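Local coordinates for entry-fusion complex associated protein OPG083 (Vaccinia virus, PDB 6CJ6) that forms part of the poxvirus entry-fusion complex, which merges viral and cellular membranes and opens a pore through which the virion core enters the host cytoplasm, at residues E87-D92 with L151-K156; D16-K21 with R60-L65; Q133-Q138 with S157-Y162. One frame throughout, in Å; residues are numbered along the deposited sequence.

Overall arrangement
The three contacts join the helices of the protein to one another and to a strand. Contact 2 closes first along the chain, pairing helices 10-24 and 59-74; contact 1 follows, setting the end of helix 79-89 against helix 145-158. Contact 3 brackets that last helix, bringing the turn after it back to strand 133-141, so contacts 1 and 3 interleave along the sequence. Their centres lie about 15 Å apart and they touch, I89 packing on S157. Contacts 1 and 2 have centres about 14 Å apart but do not meet, while contact 2 reaches contact 3 through Q138, their centres about 19 Å apart. Helix 145-158 thus links the helices to the strands of the single chain.

Contact 1 (E87-D92 with L151-K156); sequences EEIGID and LQTIVK. With PDO (1,3-propandiol), chain B; PDO (1,3-propandiol), chain Z; MOH (methanol), chain C; EDO (1,2-ethanediol), chain N.
I89 meets I154 with the two side chains crossing at about a right angle. The touching branch of I89 is its longer one: CG1 stands anti to the carbonyl carbon (chi1 -73°) and the chain continues extended, which carries CD1 up to the backbone of helix 145-158. There CD1 of I89 lies 3.8 Å from I154 CA and 3.9 Å from I154 CG1, so the methyl rests on the helix surface beside the base of I154 as well as against its side chain. The short branch of I89 faces T153, with I89 CG2 and T153 CG2 4.3 Å apart in a looser methyl-to-methyl approach. No hydrogen bond crosses between the segments. The hydroxyl of T153 is turned back on its own helix and bonds to the carbonyl of C149, presenting the methyl to I89.

At the edge of the contact a bound 1,3-propanediol lies beside E88, which is modelled only as far as CB, and hydrogen-bonds to S157 OG. Away from I89, Q152 and K156 reach strand 119-127: Q152 OE1 accepts from the backbone N of D123, and K156 NZ forms a salt bridge with the D123 carboxylate. G90, with a phi of 104°, leaves helical geometry directly after I89, and its backbone bonds to L103 of helix 102-113. F70 and M66 of helix 59-74 and L103 close round the isoleucines. This is apolar helix-helix packing inside a disulfide-braced bundle, where C107-C149 ties helix 102-113 to helix 145-158.

Contact 2 (D16-K21 with R60-L65); sequences DSYLQK and RLSFTL. With PDO (1,3-propandiol), chain X.
The ring of Y18 is the flat group of this contact, and L65 comes to its edge: L65 CB lies in the ring plane, 3.9 Å from Y18 CE1, and the two side chains cross at about a right angle. The carbonyl oxygens of L65 and S62 approach the same ring obliquely, L65 O standing 3.8 Å from Y18 CD1. With CG anti to the backbone N (chi1 -178°), the ring extends from helix 10-24 along the flank of helix 59-74, and Y18 OH ends 3.6 Å from S62 CB. That hydroxyl is buried and has no hydrogen-bond partner in the model.

Both methyls of L65 also lie against the start of the K21 side chain, the two side chains crossing obliquely, with K21 CB 3.6 Å from L65 CD1 and 3.7 Å from L65 CD2. Beyond CB, K21 bends away from the leucine, and its NZ donates to O3 of a bound 1,3-propanediol at 2.6 Å. The same O3 can give its proton to either the carbonyl oxygen or OG of S17. S17 OG is further bonded to E72 and S69, so a small polar cluster borders the apolar patch.

Within helix 59-74, R60 O accepts from the backbone N and OG1 of T64, which reach it from opposite faces of the carbonyl plane; R60 itself pairs with E104 of helix 102-113. The short segments run 10.4 Å apart at closest, their directions 137° from each other, a steeply inclined antiparallel helix pair within the bundle.

Contact 3 (Q133-Q138 with S157-Y162); sequences QHMLLQ and SLNKIY. With PDO (1,3-propandiol), chain Z; EOH (ethanol), chain D.
The extended strand around L137 passes the turn at N159 with their CA atoms 8.3 Å apart and without a hydrogen bond between the segments. M135 and L137, two residues apart, both direct CB toward this turn, and N159 directs its own back at them. The amide end of N159 abuts both side chains, OD1 sitting in the corner they form, 3.1 Å from M135 SD and 3.2 Å from L137 CD1. Its nitrogen is nearly as close to the sulfur, N159 ND2 being 3.3 Å from M135 SD, while L137 CD2 stands 3.7 Å from N159 ND2. In M135 the extended first two torsions (both 175°) carry SD to the amide, and the bend at chi3 only turns CE. The packing is tight, and N159 OD1 is buried with no hydrogen-bond partner in the model.

Strand 133-141 runs into helix 145-158, and the type I beta turn L158-I161 at the helix end brings N159 back against the strand the chain came from. That strand is the middle one of a three-stranded parallel sheet; backbone bonds join M135 and L137 to A48 on one neighbouring strand. C127 touches both of these side chains, and T9 lies against M135 and N159. Towards helix 79-89, S157 OG and O1 of a bound 1,3-propanediol share a 2.9 Å hydrogen bond. Y162 stacks its ring with F7.

Contact 1 (E87-D92 with L151-K156)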
# COMPACT_ATOMS: atom_id res chain seq x y z
N GLU A 87 -6.38 -11.31 -8.12
CA GLU A 87 -7.52 -10.95 -8.96
C GLU A 87 -8.42 -9.94 -8.28
O GLU A 87 -9.09 -9.15 -8.96
CB GLU A 87 -8.28 -12.21 -9.36
CG GLU A 87 -9.49 -11.95 -10.24
CD GLU A 87 -9.69 -13.03 -11.29
OE1 GLU A 87 -8.75 -13.82 -11.53
OE2 GLU A 87 -10.79 -13.09 -11.88
N GLU A 88 -8.46 -9.93 -6.95
CA GLU A 88 -9.27 -8.93 -6.25
C GLU A 88 -8.62 -7.56 -6.31
O GLU A 88 -9.31 -6.54 -6.43
CB GLU A 88 -9.51 -9.37 -4.80
N ILE A 89 -7.29 -7.50 -6.23
CA ILE A 89 -6.59 -6.22 -6.29
C ILE A 89 -6.52 -5.71 -7.73
O ILE A 89 -6.63 -4.50 -7.97
CB ILE A 89 -5.21 -6.32 -5.62
CG1 ILE A 89 -5.37 -6.41 -4.10
CG2 ILE A 89 -4.33 -5.13 -6.00
CD1 ILE A 89 -4.08 -6.24 -3.33
N GLY A 90 -6.35 -6.61 -8.69
CA GLY A 90 -6.26 -6.22 -10.08
C GLY A 90 -4.85 -6.26 -10.63
O GLY A 90 -4.45 -5.39 -11.41
N ILE A 91 -4.08 -7.27 -10.22
CA ILE A 91 -2.70 -7.45 -10.66
C ILE A 91 -2.57 -8.84 -11.27
O ILE A 91 -3.00 -9.83 -10.67
CB ILE A 91 -1.71 -7.27 -9.49
CG1 ILE A 91 -1.74 -5.83 -8.97
CG2 ILE A 91 -0.31 -7.67 -9.91
CD1 ILE A 91 -0.88 -5.60 -7.76
N ASP A 92 -1.99 -8.91 -12.47
CA ASP A 92 -1.75 -10.18 -13.14
C ASP A 92 -0.38 -10.70 -12.74
O ASP A 92 0.63 -10.02 -12.94
CB ASP A 92 -1.83 -10.00 -14.66
CG ASP A 92 -2.00 -11.32 -15.39
OD1 ASP A 92 -1.32 -12.30 -15.04
OD2 ASP A 92 -2.83 -11.37 -16.33
N LEU A 151 -1.93 2.02 -3.18
CA LEU A 151 -1.54 1.58 -1.85
C LEU A 151 -2.78 1.27 -1.00
O LEU A 151 -2.79 0.29 -0.25
CB LEU A 151 -0.68 2.65 -1.18
CG LEU A 151 0.00 2.27 0.13
CD1 LEU A 151 0.90 1.07 -0.06
CD2 LEU A 151 0.80 3.45 0.68
N GLN A 152 -3.82 2.09 -1.13
CA GLN A 152 -5.04 1.86 -0.36
C GLN A 152 -5.66 0.51 -0.68
O GLN A 152 -5.99 -0.27 0.22
CB GLN A 152 -6.05 2.99 -0.61
CG GLN A 152 -7.49 2.57 -0.33
CD GLN A 152 -8.45 3.74 -0.32
OE1 GLN A 152 -8.17 4.79 0.25
NE2 GLN A 152 -9.61 3.55 -0.94
N THR A 153 -5.83 0.21 -1.97
CA THR A 153 -6.37 -1.08 -2.37
C THR A 153 -5.53 -2.22 -1.80
O THR A 153 -6.07 -3.23 -1.33
CB THR A 153 -6.42 -1.17 -3.90
OG1 THR A 153 -7.01 0.02 -4.42
CG2 THR A 153 -7.25 -2.37 -4.34
N ILE A 154 -4.20 -2.06 -1.82
CA ILE A 154 -3.31 -3.09 -1.29
C ILE A 154 -3.42 -3.19 0.23
O ILE A 154 -3.40 -4.29 0.79
CB ILE A 154 -1.87 -2.84 -1.78
CG1 ILE A 154 -1.78 -3.09 -3.29
CG2 ILE A 154 -0.88 -3.71 -1.02
CD1 ILE A 154 -0.41 -2.88 -3.86
N VAL A 155 -3.53 -2.05 0.92
CA VAL A 155 -3.72 -2.08 2.37
C VAL A 155 -4.96 -2.90 2.73
O VAL A 155 -4.89 -3.88 3.47
CB VAL A 155 -3.81 -0.66 2.96
CG1 VAL A 155 -4.32 -0.72 4.39
CG2 VAL A 155 -2.47 0.04 2.92
N LYS A 156 -6.10 -2.51 2.17
CA LYS A 156 -7.38 -3.10 2.54
C LYS A 156 -7.47 -4.59 2.22
O LYS A 156 -8.43 -5.24 2.64
CB LYS A 156 -8.52 -2.32 1.89
CG LYS A 156 -8.47 -0.83 2.18
CD LYS A 156 -9.68 -0.10 1.62
CE LYS A 156 -10.91 -0.38 2.45
NZ LYS A 156 -12.14 0.20 1.84
C1 PDO B . -2.18 -12.91 -18.89
O1 PDO B . -1.30 -13.23 -17.81
C2 PDO B . -3.11 -14.08 -19.15
C3 PDO B . -4.51 -13.60 -19.54
O3 PDO B . -5.43 -14.70 -19.45
C1 PDO Z . -10.22 -8.33 -1.14
O1 PDO Z . -9.01 -8.90 -1.65
C2 PDO Z . -10.70 -7.24 -2.08
C3 PDO Z . -12.23 -7.17 -2.09
O3 PDO Z . -12.67 -6.70 -3.37
C MOH C . -11.04 6.47 -0.28
O MOH C . -9.86 7.22 -0.50
C1 EDO N . -13.84 -2.22 4.22
O1 EDO N . -13.25 -2.36 2.92
C2 EDO N . -14.27 -0.78 4.43
O2 EDO N . -14.21 -0.46 5.83

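Contact 2 (D16-K21 with R60-L65)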
# COMPACT_ATOMS: atom_id res chain seq x y z
N ASP A 16 7.50 -2.94 3.86
CA ASP A 16 8.93 -2.95 4.12
C ASP A 16 9.71 -3.14 2.82
O ASP A 16 10.74 -2.48 2.61
CB ASP A 16 9.27 -4.05 5.12
CG ASP A 16 8.77 -3.74 6.52
OD1 ASP A 16 8.34 -2.59 6.74
OD2 ASP A 16 8.80 -4.64 7.38
N SER A 17 9.23 -4.02 1.95
CA SER A 17 9.83 -4.17 0.62
C SER A 17 9.66 -2.90 -0.20
O SER A 17 10.60 -2.44 -0.86
CB SER A 17 9.18 -5.35 -0.10
OG SER A 17 9.50 -5.33 -1.49
N TYR A 18 8.45 -2.32 -0.17
CA TYR A 18 8.17 -1.15 -1.00
C TYR A 18 8.96 0.06 -0.54
O TYR A 18 9.41 0.87 -1.36
CB TYR A 18 6.66 -0.88 -0.99
CG TYR A 18 6.24 0.28 -1.86
CD1 TYR A 18 6.67 0.39 -3.18
CD2 TYR A 18 5.38 1.25 -1.37
CE1 TYR A 18 6.27 1.44 -3.97
CE2 TYR A 18 4.98 2.31 -2.16
CZ TYR A 18 5.43 2.40 -3.46
OH TYR A 18 5.03 3.45 -4.25
N LEU A 19 9.15 0.21 0.78
CA LEU A 19 9.89 1.37 1.29
C LEU A 19 11.35 1.33 0.87
O LEU A 19 11.93 2.38 0.56
CB LEU A 19 9.74 1.47 2.81
CG LEU A 19 8.36 1.87 3.32
CD1 LEU A 19 8.29 1.81 4.84
CD2 LEU A 19 7.97 3.25 2.82
N GLN A 20 11.97 0.14 0.87
CA GLN A 20 13.34 0.02 0.40
C GLN A 20 13.48 0.54 -1.03
O GLN A 20 14.41 1.30 -1.34
CB GLN A 20 13.79 -1.44 0.45
CG GLN A 20 14.26 -1.93 1.80
CD GLN A 20 14.92 -3.30 1.71
OE1 GLN A 20 15.28 -3.75 0.62
NE2 GLN A 20 15.08 -3.96 2.85
N LYS A 21 12.56 0.14 -1.91
CA LYS A 21 12.63 0.56 -3.30
C LYS A 21 12.40 2.06 -3.45
O LYS A 21 13.03 2.71 -4.29
CB LYS A 21 11.62 -0.24 -4.12
CG LYS A 21 11.83 -1.75 -4.07
CD LYS A 21 10.50 -2.48 -4.19
CE LYS A 21 10.61 -3.72 -5.07
NZ LYS A 21 11.48 -4.77 -4.49
N ARG A 60 3.67 5.99 -12.46
CA ARG A 60 4.07 4.75 -13.12
C ARG A 60 5.24 4.10 -12.39
O ARG A 60 5.27 2.87 -12.24
CB ARG A 60 4.44 5.01 -14.58
CG ARG A 60 3.26 5.10 -15.54
CD ARG A 60 2.64 3.73 -15.84
NE ARG A 60 3.64 2.72 -16.16
CZ ARG A 60 3.75 1.55 -15.55
NH1 ARG A 60 2.92 1.23 -14.58
NH2 ARG A 60 4.70 0.69 -15.92
N LEU A 61 6.20 4.90 -11.93
CA LEU A 61 7.31 4.34 -11.15
C LEU A 61 6.82 3.81 -9.81
O LEU A 61 7.30 2.78 -9.33
CB LEU A 61 8.39 5.41 -10.95
CG LEU A 61 9.52 5.10 -9.96
CD1 LEU A 61 10.27 3.84 -10.38
CD2 LEU A 61 10.46 6.29 -9.85
N SER A 62 5.87 4.51 -9.20
CA SER A 62 5.29 4.04 -7.94
C SER A 62 4.64 2.67 -8.14
O SER A 62 4.99 1.70 -7.46
CB SER A 62 4.27 5.05 -7.43
OG SER A 62 4.86 6.32 -7.20
N PHE A 63 3.72 2.58 -9.10
CA PHE A 63 3.02 1.32 -9.34
C PHE A 63 3.98 0.20 -9.75
O PHE A 63 3.71 -0.97 -9.46
CB PHE A 63 1.94 1.52 -10.40
CG PHE A 63 0.62 1.96 -9.83
CD1 PHE A 63 -0.22 1.05 -9.22
CD2 PHE A 63 0.22 3.29 -9.93
CE1 PHE A 63 -1.44 1.46 -8.70
CE2 PHE A 63 -0.99 3.69 -9.41
CZ PHE A 63 -1.82 2.77 -8.79
N THR A 64 5.09 0.53 -10.42
CA THR A 64 6.03 -0.51 -10.82
C THR A 64 6.67 -1.17 -9.60
O THR A 64 6.63 -2.40 -9.46
CB THR A 64 7.09 0.07 -11.76
OG1 THR A 64 6.46 0.49 -12.98
CG2 THR A 64 8.13 -0.99 -12.10
N LEU A 65 7.27 -0.38 -8.71
CA LEU A 65 7.82 -0.93 -7.47
C LEU A 65 6.71 -1.44 -6.56
O LEU A 65 6.92 -2.38 -5.79
CB LEU A 65 8.65 0.13 -6.75
CG LEU A 65 9.82 0.74 -7.51
CD1 LEU A 65 10.39 1.92 -6.74
CD2 LEU A 65 10.89 -0.30 -7.78
C1 PDO X . 12.48 -7.07 0.68
O1 PDO X . 11.55 -6.56 1.64
C2 PDO X . 12.17 -6.49 -0.69
C3 PDO X . 12.94 -5.20 -0.93
O3 PDO X . 12.51 -4.60 -2.15

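Contact 3 (Q133-Q138 with S157-Y162)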
# COMPACT_ATOMS: atom_id res chain seq x y z
N GLN A 133 -1.52 -6.18 22.00
CA GLN A 133 -0.86 -6.15 20.71
C GLN A 133 -1.26 -4.89 19.95
O GLN A 133 -2.14 -4.13 20.37
CB GLN A 133 -1.18 -7.39 19.87
CG GLN A 133 -0.58 -8.68 20.40
CD GLN A 133 -0.57 -9.78 19.36
OE1 GLN A 133 0.30 -9.81 18.49
NE2 GLN A 133 -1.53 -10.69 19.44
N HIS A 134 -0.60 -4.67 18.81
CA HIS A 134 -0.90 -3.53 17.95
C HIS A 134 -0.64 -3.93 16.51
O HIS A 134 0.27 -4.70 16.21
CB HIS A 134 -0.05 -2.30 18.32
CG HIS A 134 1.41 -2.45 17.99
ND1 HIS A 134 2.32 -2.99 18.88
CD2 HIS A 134 2.11 -2.11 16.89
CE1 HIS A 134 3.52 -2.99 18.33
NE2 HIS A 134 3.42 -2.46 17.12
N MET A 135 -1.45 -3.39 15.61
CA MET A 135 -1.26 -3.57 14.17
C MET A 135 -0.53 -2.35 13.63
O MET A 135 -1.12 -1.27 13.52
CB MET A 135 -2.58 -3.79 13.44
CG MET A 135 -2.42 -3.87 11.93
SD MET A 135 -3.94 -4.26 11.04
CE MET A 135 -4.24 -5.94 11.60
N LEU A 136 0.74 -2.53 13.29
CA LEU A 136 1.49 -1.46 12.63
C LEU A 136 1.07 -1.37 11.17
O LEU A 136 1.05 -2.37 10.45
CB LEU A 136 2.99 -1.74 12.73
CG LEU A 136 3.87 -0.73 12.00
CD1 LEU A 136 3.86 0.61 12.72
CD2 LEU A 136 5.29 -1.26 11.84
N LEU A 137 0.73 -0.15 10.73
CA LEU A 137 0.22 0.08 9.38
C LEU A 137 0.94 1.31 8.82
O LEU A 137 0.48 2.44 8.99
CB LEU A 137 -1.29 0.27 9.41
CG LEU A 137 -2.06 -0.26 8.21
CD1 LEU A 137 -1.70 -1.71 7.97
CD2 LEU A 137 -3.55 -0.11 8.44
N GLN A 138 2.07 1.08 8.16
CA GLN A 138 2.85 2.16 7.57
C GLN A 138 2.20 2.61 6.27
O GLN A 138 2.10 1.84 5.31
CB GLN A 138 4.28 1.69 7.31
CG GLN A 138 5.07 1.45 8.58
CD GLN A 138 6.13 0.39 8.40
OE1 GLN A 138 5.84 -0.80 8.49
NE2 GLN A 138 7.36 0.82 8.15
N SER A 157 -6.49 -5.15 1.50
CA SER A 157 -6.47 -6.57 1.19
C SER A 157 -5.39 -7.31 1.98
O SER A 157 -5.70 -8.27 2.69
CB SER A 157 -6.29 -6.79 -0.32
OG SER A 157 -6.34 -8.17 -0.64
N LEU A 158 -4.13 -6.89 1.87
CA LEU A 158 -3.05 -7.56 2.58
C LEU A 158 -3.17 -7.40 4.10
O LEU A 158 -2.57 -8.20 4.83
CB LEU A 158 -1.69 -7.04 2.12
CG LEU A 158 -1.26 -7.26 0.67
CD1 LEU A 158 0.18 -6.81 0.49
CD2 LEU A 158 -1.39 -8.71 0.27
N ASN A 159 -3.91 -6.40 4.57
CA ASN A 159 -4.05 -6.19 6.01
C ASN A 159 -4.87 -7.27 6.68
O ASN A 159 -4.77 -7.45 7.90
CB ASN A 159 -4.74 -4.85 6.27
CG ASN A 159 -4.31 -4.22 7.56
OD1 ASN A 159 -3.22 -4.50 8.05
ND2 ASN A 159 -5.17 -3.38 8.12
N LYS A 160 -5.70 -7.99 5.92
CA LYS A 160 -6.57 -9.02 6.47
C LYS A 160 -5.89 -10.37 6.58
O LYS A 160 -6.49 -11.30 7.12
CB LYS A 160 -7.82 -9.15 5.60
CG LYS A 160 -8.65 -7.88 5.47
CD LYS A 160 -9.71 -8.04 4.39
CE LYS A 160 -10.64 -6.83 4.32
NZ LYS A 160 -11.57 -6.92 3.16
N ILE A 161 -4.65 -10.51 6.12
CA ILE A 161 -3.96 -11.80 6.06
C ILE A 161 -2.89 -11.83 7.13
O ILE A 161 -1.92 -11.06 7.08
CB ILE A 161 -3.36 -12.05 4.66
CG1 ILE A 161 -4.45 -11.90 3.60
CG2 ILE A 161 -2.75 -13.44 4.60
CD1 ILE A 161 -3.93 -12.08 2.19
N TYR A 162 -3.05 -12.74 8.09
CA TYR A 162 -2.24 -12.75 9.31
C TYR A 162 -0.99 -13.59 9.12
O TYR A 162 -1.03 -14.67 8.52
CB TYR A 162 -3.09 -13.30 10.46
CG TYR A 162 -2.34 -13.56 11.75
CD1 TYR A 162 -1.49 -12.61 12.30
CD2 TYR A 162 -2.51 -14.76 12.43
CE1 TYR A 162 -0.81 -12.85 13.48
CE2 TYR A 162 -1.84 -15.01 13.62
CZ TYR A 162 -1.00 -14.05 14.14
OH TYR A 162 -0.33 -14.30 15.32
C1 PDO Z . -10.22 -8.33 -1.14
O1 PDO Z . -9.01 -8.90 -1.65
C2 PDO Z . -10.70 -7.24 -2.08
C3 PDO Z . -12.23 -7.17 -2.09
O3 PDO Z . -12.67 -6.70 -3.37
C1 EOH D . -12.51 -4.65 0.21
C2 EOH D . -13.17 -3.38 0.03
O EOH D . -11.19 -4.51 0.71